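Local coordinates for fructuronate-tagaturonate epimerase UxaE from Cohnella laeviribosi in complex with 1 glycerol (Cohnella laeviribosi, PDB 6IL9), which catalyses the interconversion of fructuronate and tagaturonate by epimerisation, probably at a zinc-containing active site in its TIM barrel, at residues 376-381 against 425-430; 389-393 against 456-461. The contacts are given in a common frame with arbitrary orientation. Numbering follows the deposited sequence.

Contact 1 (376-381 against 425-430)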
loop_
_atom_site.group_PDB
_atom_site.type_symbol
_atom_site.label_atom_id
_atom_site.label_comp_id
_atom_site.label_asym_id
_atom_site.label_seq_id
_atom_site.Cartn_x
_atom_site.Cartn_y
_atom_site.Cartn_z
ATOM N N VAL A 376 -13.406 -10.724 0.012
ATOM C CA VAL A 376 -14.387 -11.233 -0.944
ATOM C C VAL A 376 -14.420 -12.756 -0.911
ATOM O O VAL A 376 -15.497 -13.369 -0.957
ATOM C CB VAL A 376 -14.079 -10.705 -2.359
ATOM C CG1 VAL A 376 -14.975 -11.414 -3.393
ATOM C CG2 VAL A 376 -14.287 -9.200 -2.431
ATOM N N ARG A 377 -13.247 -13.389 -0.817
ATOM C CA ARG A 377 -13.196 -14.845 -0.732
ATOM C C ARG A 377 -13.955 -15.356 0.492
ATOM O O ARG A 377 -14.654 -16.371 0.416
ATOM C CB ARG A 377 -11.743 -15.312 -0.699
ATOM C CG ARG A 377 -11.580 -16.795 -0.934
ATOM C CD ARG A 377 -10.249 -17.287 -0.383
ATOM N NE ARG A 377 -9.066 -16.651 -0.974
ATOM C CZ ARG A 377 -8.530 -16.988 -2.147
ATOM N NH1 ARG A 377 -9.089 -17.930 -2.895
ATOM N NH2 ARG A 377 -7.439 -16.372 -2.581
ATOM N N ILE A 378 -13.842 -14.662 1.627
ATOM C CA ILE A 378 -14.620 -15.061 2.800
ATOM C C ILE A 378 -16.115 -14.976 2.504
ATOM O O ILE A 378 -16.896 -15.838 2.932
ATOM C CB ILE A 378 -14.244 -14.195 4.017
ATOM C CG1 ILE A 378 -12.816 -14.495 4.469
ATOM C CG2 ILE A 378 -15.260 -14.411 5.165
ATOM C CD1 ILE A 378 -12.573 -15.907 4.895
ATOM N N VAL A 379 -16.541 -13.927 1.794
ATOM C CA VAL A 379 -17.955 -13.794 1.445
ATOM C C VAL A 379 -18.384 -14.938 0.533
ATOM O O VAL A 379 -19.449 -15.544 0.720
ATOM C CB VAL A 379 -18.233 -12.419 0.803
ATOM C CG1 VAL A 379 -19.676 -12.342 0.291
ATOM C CG2 VAL A 379 -17.971 -11.303 1.799
ATOM N N ALA A 380 -17.560 -15.264 -0.468
ATOM C CA ALA A 380 -17.892 -16.398 -1.328
ATOM C C ALA A 380 -18.060 -17.684 -0.520
ATOM O O ALA A 380 -18.934 -18.507 -0.825
ATOM C CB ALA A 380 -16.824 -16.585 -2.405
ATOM N N LYS A 381 -17.243 -17.867 0.525
ATOM C CA LYS A 381 -17.277 -19.099 1.313
ATOM C C LYS A 381 -18.428 -19.138 2.312
ATOM O O LYS A 381 -18.956 -20.219 2.594
ATOM C CB LYS A 381 -15.963 -19.277 2.080
ATOM C CG LYS A 381 -14.776 -19.647 1.209
ATOM C CD LYS A 381 -13.497 -19.733 2.021
ATOM C CE LYS A 381 -12.301 -20.045 1.132
ATOM N NZ LYS A 381 -12.257 -21.477 0.753
ATOM N N LEU A 425 -18.380 -21.257 -5.626
ATOM C CA LEU A 425 -18.135 -19.820 -5.735
ATOM C C LEU A 425 -16.742 -19.397 -5.282
ATOM O O LEU A 425 -16.156 -18.521 -5.943
ATOM C CB LEU A 425 -19.212 -19.049 -4.957
ATOM C CG LEU A 425 -20.623 -19.092 -5.561
ATOM C CD1 LEU A 425 -21.574 -18.381 -4.636
ATOM C CD2 LEU A 425 -20.691 -18.448 -6.949
ATOM N N PRO A 426 -16.152 -19.956 -4.217
ATOM C CA PRO A 426 -14.804 -19.513 -3.822
ATOM C C PRO A 426 -13.739 -19.758 -4.877
ATOM O O PRO A 426 -12.710 -19.070 -4.859
ATOM C CB PRO A 426 -14.524 -20.330 -2.553
ATOM C CG PRO A 426 -15.882 -20.578 -1.973
ATOM C CD PRO A 426 -16.759 -20.812 -3.174
ATOM N N SER A 427 -13.962 -20.704 -5.797
ATOM C CA SER A 427 -12.978 -20.985 -6.838
ATOM C C SER A 427 -12.748 -19.781 -7.745
ATOM O O SER A 427 -11.671 -19.660 -8.344
ATOM C CB SER A 427 -13.410 -22.208 -7.655
ATOM O OG SER A 427 -14.630 -21.987 -8.348
ATOM N N TYR A 428 -13.733 -18.881 -7.864
ATOM C CA TYR A 428 -13.518 -17.663 -8.644
ATOM C C TYR A 428 -12.294 -16.894 -8.160
ATOM O O TYR A 428 -11.568 -16.295 -8.964
ATOM C CB TYR A 428 -14.732 -16.746 -8.550
ATOM C CG TYR A 428 -15.921 -17.115 -9.400
ATOM C CD1 TYR A 428 -15.810 -17.245 -10.785
ATOM C CD2 TYR A 428 -17.173 -17.279 -8.817
ATOM C CE1 TYR A 428 -16.927 -17.553 -11.562
ATOM C CE2 TYR A 428 -18.288 -17.589 -9.585
ATOM C CZ TYR A 428 -18.159 -17.721 -10.946
ATOM O OH TYR A 428 -19.285 -18.014 -11.687
ATOM N N MET A 429 -12.076 -16.851 -6.842
ATOM C CA MET A 429 -10.986 -16.043 -6.304
ATOM C C MET A 429 -9.629 -16.713 -6.469
ATOM O O MET A 429 -8.618 -16.183 -5.988
ATOM C CB MET A 429 -11.262 -15.690 -4.837
ATOM C CG MET A 429 -12.373 -14.626 -4.669
ATOM S SD MET A 429 -12.156 -13.031 -5.535
ATOM C CE MET A 429 -13.018 -13.373 -7.086
ATOM N N ASN A 430 -9.584 -17.843 -7.172
ATOM C CA ASN A 430 -8.340 -18.450 -7.617
ATOM C C ASN A 430 -8.073 -18.241 -9.101
ATOM O O ASN A 430 -7.058 -18.726 -9.595
ATOM C CB ASN A 430 -8.338 -19.956 -7.333
ATOM C CG ASN A 430 -8.365 -20.265 -5.859
ATOM O OD1 ASN A 430 -7.798 -19.525 -5.053
ATOM N ND2 ASN A 430 -9.045 -21.344 -5.492
HETATM O O HOH W 1 -11.169 -19.673 -2.645
HETATM O O HOH W 2 -5.674 -17.240 -4.815
#
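A small residue on a helix lets another part of the chain come close, and the turn at 425-430 uses Ala-380 in this way. The CA atoms of Ala-380 and Pro-426 are only 5.0 Å apart, and the methyl group CB of Ala-380 rests 3.8 Å from CA of Pro-426. The proline ring fills the shallow hollow between Ala-380 and Lys-381: its CG lies 4.1 Å from CB of Ala-380 and 3.5 Å from CG of Lys-381. One turn back along the helix, CG1 of Val-376 meets SD of Met-429 at 3.9 Å, while Leu-438 of helix 432-440 and Tyr-387 of helix 384-402 also touch both of these side chains. Arg-377 reaches out over the turn, with CB of Met-429 over one face of its guanidinium. NH1 of Arg-377 donates a hydrogen bond of 3.0 Å to OD1 of Asn-430. Water 1 bridges NH1 of Arg-377 and O of Pro-426, and water 2 joins NH2 of Arg-377 to OD1 of Asn-430; a salt bridge to Glu-374 occupies NE. The chemistry thus implies a division by polarity: close apolar packing seats the turn on the helix, and a hydrated arginine bonds to its polar edge.

Contact 2 (389-393 against 456-461)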
loop_
_atom_site.group_PDB
_atom_site.type_symbol
_atom_site.label_atom_id
_atom_site.label_comp_id
_atom_site.label_asym_id
_atom_site.label_seq_id
_atom_site.Cartn_x
_atom_site.Cartn_y
_atom_site.Cartn_z
ATOM N N ARG A 389 -24.604 -11.630 -5.701
ATOM C CA ARG A 389 -25.079 -10.286 -6.002
ATOM C C ARG A 389 -23.924 -9.338 -6.303
ATOM O O ARG A 389 -24.014 -8.513 -7.223
ATOM C CB ARG A 389 -25.926 -9.770 -4.841
ATOM C CG ARG A 389 -27.253 -10.519 -4.698
ATOM C CD ARG A 389 -28.026 -10.032 -3.495
ATOM N NE ARG A 389 -28.127 -8.580 -3.508
ATOM C CZ ARG A 389 -27.759 -7.792 -2.503
ATOM N NH1 ARG A 389 -27.271 -8.319 -1.386
ATOM N NH2 ARG A 389 -27.888 -6.479 -2.617
ATOM N N MET A 390 -22.833 -9.433 -5.532
ATOM C CA MET A 390 -21.674 -8.564 -5.760
ATOM C C MET A 390 -20.982 -8.895 -7.081
ATOM O O MET A 390 -20.582 -7.991 -7.824
ATOM C CB MET A 390 -20.687 -8.684 -4.589
ATOM C CG MET A 390 -21.233 -8.173 -3.244
ATOM S SD MET A 390 -20.083 -8.265 -1.815
ATOM C CE MET A 390 -18.838 -7.063 -2.293
ATOM N N HIS A 391 -20.825 -10.186 -7.381
ATOM C CA HIS A 391 -20.156 -10.603 -8.612
ATOM C C HIS A 391 -20.947 -10.143 -9.832
ATOM O O HIS A 391 -20.384 -9.582 -10.781
ATOM C CB HIS A 391 -19.978 -12.128 -8.569
ATOM C CG HIS A 391 -19.370 -12.747 -9.797
ATOM N ND1 HIS A 391 -18.229 -13.525 -9.740
ATOM C CD2 HIS A 391 -19.778 -12.773 -11.091
ATOM C CE1 HIS A 391 -17.949 -13.984 -10.947
ATOM N NE2 HIS A 391 -18.869 -13.538 -11.787
ATOM N N GLN A 392 -22.271 -10.319 -9.795
ATOM C CA GLN A 392 -23.103 -9.904 -10.923
ATOM C C GLN A 392 -23.059 -8.392 -11.118
ATOM O O GLN A 392 -23.000 -7.905 -12.254
ATOM C CB GLN A 392 -24.541 -10.385 -10.714
ATOM C CG GLN A 392 -25.405 -10.292 -11.969
ATOM C CD GLN A 392 -24.820 -11.053 -13.150
ATOM O OE1 GLN A 392 -24.489 -12.241 -13.047
ATOM N NE2 GLN A 392 -24.695 -10.371 -14.288
ATOM N N TYR A 393 -23.072 -7.634 -10.016
ATOM C CA TYR A 393 -22.972 -6.184 -10.098
ATOM C C TYR A 393 -21.639 -5.763 -10.696
ATOM O O TYR A 393 -21.583 -4.864 -11.545
ATOM C CB TYR A 393 -23.153 -5.580 -8.705
ATOM C CG TYR A 393 -23.380 -4.084 -8.645
ATOM C CD1 TYR A 393 -22.313 -3.203 -8.523
ATOM C CD2 TYR A 393 -24.665 -3.558 -8.643
ATOM C CE1 TYR A 393 -22.509 -1.842 -8.446
ATOM C CE2 TYR A 393 -24.870 -2.196 -8.560
ATOM C CZ TYR A 393 -23.801 -1.344 -8.463
ATOM O OH TYR A 393 -24.009 0.015 -8.376
ATOM N N LEU A 456 -26.214 -1.001 -0.913
ATOM C CA LEU A 456 -26.647 -2.184 -1.637
ATOM C C LEU A 456 -25.905 -3.427 -1.158
ATOM O O LEU A 456 -26.511 -4.491 -1.004
ATOM C CB LEU A 456 -26.452 -1.966 -3.138
ATOM C CG LEU A 456 -27.024 -2.992 -4.120
ATOM C CD1 LEU A 456 -28.540 -3.187 -3.967
ATOM C CD2 LEU A 456 -26.686 -2.590 -5.557
ATOM N N PHE A 457 -24.601 -3.308 -0.898
ATOM C CA PHE A 457 -23.810 -4.428 -0.394
ATOM C C PHE A 457 -23.007 -4.120 0.855
ATOM O O PHE A 457 -22.695 -5.058 1.598
ATOM C CB PHE A 457 -22.816 -4.930 -1.455
ATOM C CG PHE A 457 -23.407 -5.086 -2.821
ATOM C CD1 PHE A 457 -24.369 -6.049 -3.065
ATOM C CD2 PHE A 457 -22.983 -4.278 -3.859
ATOM C CE1 PHE A 457 -24.912 -6.199 -4.324
ATOM C CE2 PHE A 457 -23.520 -4.416 -5.119
ATOM C CZ PHE A 457 -24.486 -5.380 -5.356
ATOM N N ARG A 458 -22.653 -2.860 1.106
ATOM C CA ARG A 458 -21.557 -2.566 2.026
ATOM C C ARG A 458 -21.879 -2.981 3.458
ATOM O O ARG A 458 -21.028 -3.556 4.147
ATOM C CB ARG A 458 -21.214 -1.083 1.955
ATOM C CG ARG A 458 -20.034 -0.703 2.824
ATOM C CD ARG A 458 -19.779 0.786 2.738
ATOM N NE ARG A 458 -18.581 1.177 3.466
ATOM C CZ ARG A 458 -18.529 1.342 4.784
ATOM N NH1 ARG A 458 -19.616 1.151 5.525
ATOM N NH2 ARG A 458 -17.392 1.704 5.361
ATOM N N ASP A 459 -23.091 -2.697 3.934
ATOM C CA ASP A 459 -23.426 -3.034 5.315
ATOM C C ASP A 459 -23.399 -4.538 5.542
ATOM O O ASP A 459 -22.828 -5.018 6.529
ATOM C CB ASP A 459 -24.796 -2.463 5.685
ATOM C CG ASP A 459 -24.798 -0.955 5.733
ATOM O OD1 ASP A 459 -23.741 -0.372 6.059
ATOM O OD2 ASP A 459 -25.855 -0.352 5.436
ATOM N N GLU A 460 -24.018 -5.308 4.640
ATOM C CA GLU A 460 -24.000 -6.753 4.801
ATOM C C GLU A 460 -22.593 -7.312 4.633
ATOM O O GLU A 460 -22.230 -8.276 5.310
ATOM C CB GLU A 460 -24.958 -7.423 3.815
ATOM C CG GLU A 460 -25.100 -8.903 4.077
ATOM C CD GLU A 460 -26.063 -9.608 3.125
ATOM O OE1 GLU A 460 -26.602 -8.957 2.202
ATOM O OE2 GLU A 460 -26.262 -10.826 3.311
ATOM N N PHE A 461 -21.790 -6.718 3.743
ATOM C CA PHE A 461 -20.402 -7.154 3.587
ATOM C C PHE A 461 -19.641 -7.052 4.905
ATOM O O PHE A 461 -18.975 -8.006 5.334
ATOM C CB PHE A 461 -19.725 -6.312 2.498
ATOM C CG PHE A 461 -18.267 -6.647 2.273
ATOM C CD1 PHE A 461 -17.896 -7.662 1.402
ATOM C CD2 PHE A 461 -17.274 -5.922 2.903
ATOM C CE1 PHE A 461 -16.555 -7.960 1.190
ATOM C CE2 PHE A 461 -15.939 -6.212 2.684
ATOM C CZ PHE A 461 -15.587 -7.235 1.826
HETATM O O HOH W 3 -27.340 -10.483 -0.204
#
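When a long polar side chain crosses the start of a helix, it can serve one acceptor directly and another through water. Arg-389 does so here. NH2 of Arg-389 donates a hydrogen bond of 2.9 Å to O of Leu-456, just ahead of helix 458-467, so this carbonyl is satisfied by a side chain. NH1 of Arg-389 faces Glu-460, but the salt bridge to OE1 is long at 3.7 Å; water 3 bridges the pair from one side, accepting from NH1 of Arg-389 at 2.5 Å and donating to OE1 of Glu-460 at 2.9 Å. Phe-457, at the N-cap position, uses its main-chain O to accept from N of Phe-461 at 2.9 Å, the first turn of the helix.

Beside these bonds the Phe-457 ring makes an apolar wedge. Its edge meets the face of Tyr-393 in a T-shaped pair, centroids 5.1 Å apart and planes at 78°, and its own face receives CG of Met-390 in a CH-pi contact, 4.1 Å from the centroid. SD of Met-390 makes oblique Met-aromatic contacts with the rings of Phe-457 and Phe-461.

Leu-445 of helix 442-446 touches Met-390, Tyr-393 and Phe-457, while Trp-372 of helix 369-382 touches Met-390 and Phe-461. The contact therefore joins helix 384-402 to the start of helix 458-467 within a helical cluster that follows the last barrel strand, 363-367.

Following the chain from the N terminus, the eight-stranded barrel is completed by strand 363-367, and helices 369-382 and 384-402 come next, supplying the first segments of contacts 1 and 2 in turn. The chain then returns to 425-430, closing the loop of contact 1 across 43 intervening residues, and later to 456-461, closing that of contact 2 across 62. Because the segments alternate, the two loops cross. The contacts also touch: Val-379 CG2 lies 3.7 Å from Phe-461 CD1, and Tyr-428 CZ 3.7 Å from His-391 CE1. Together they tie two successive helices to the turn before helix 432-440 and to helix 458-467.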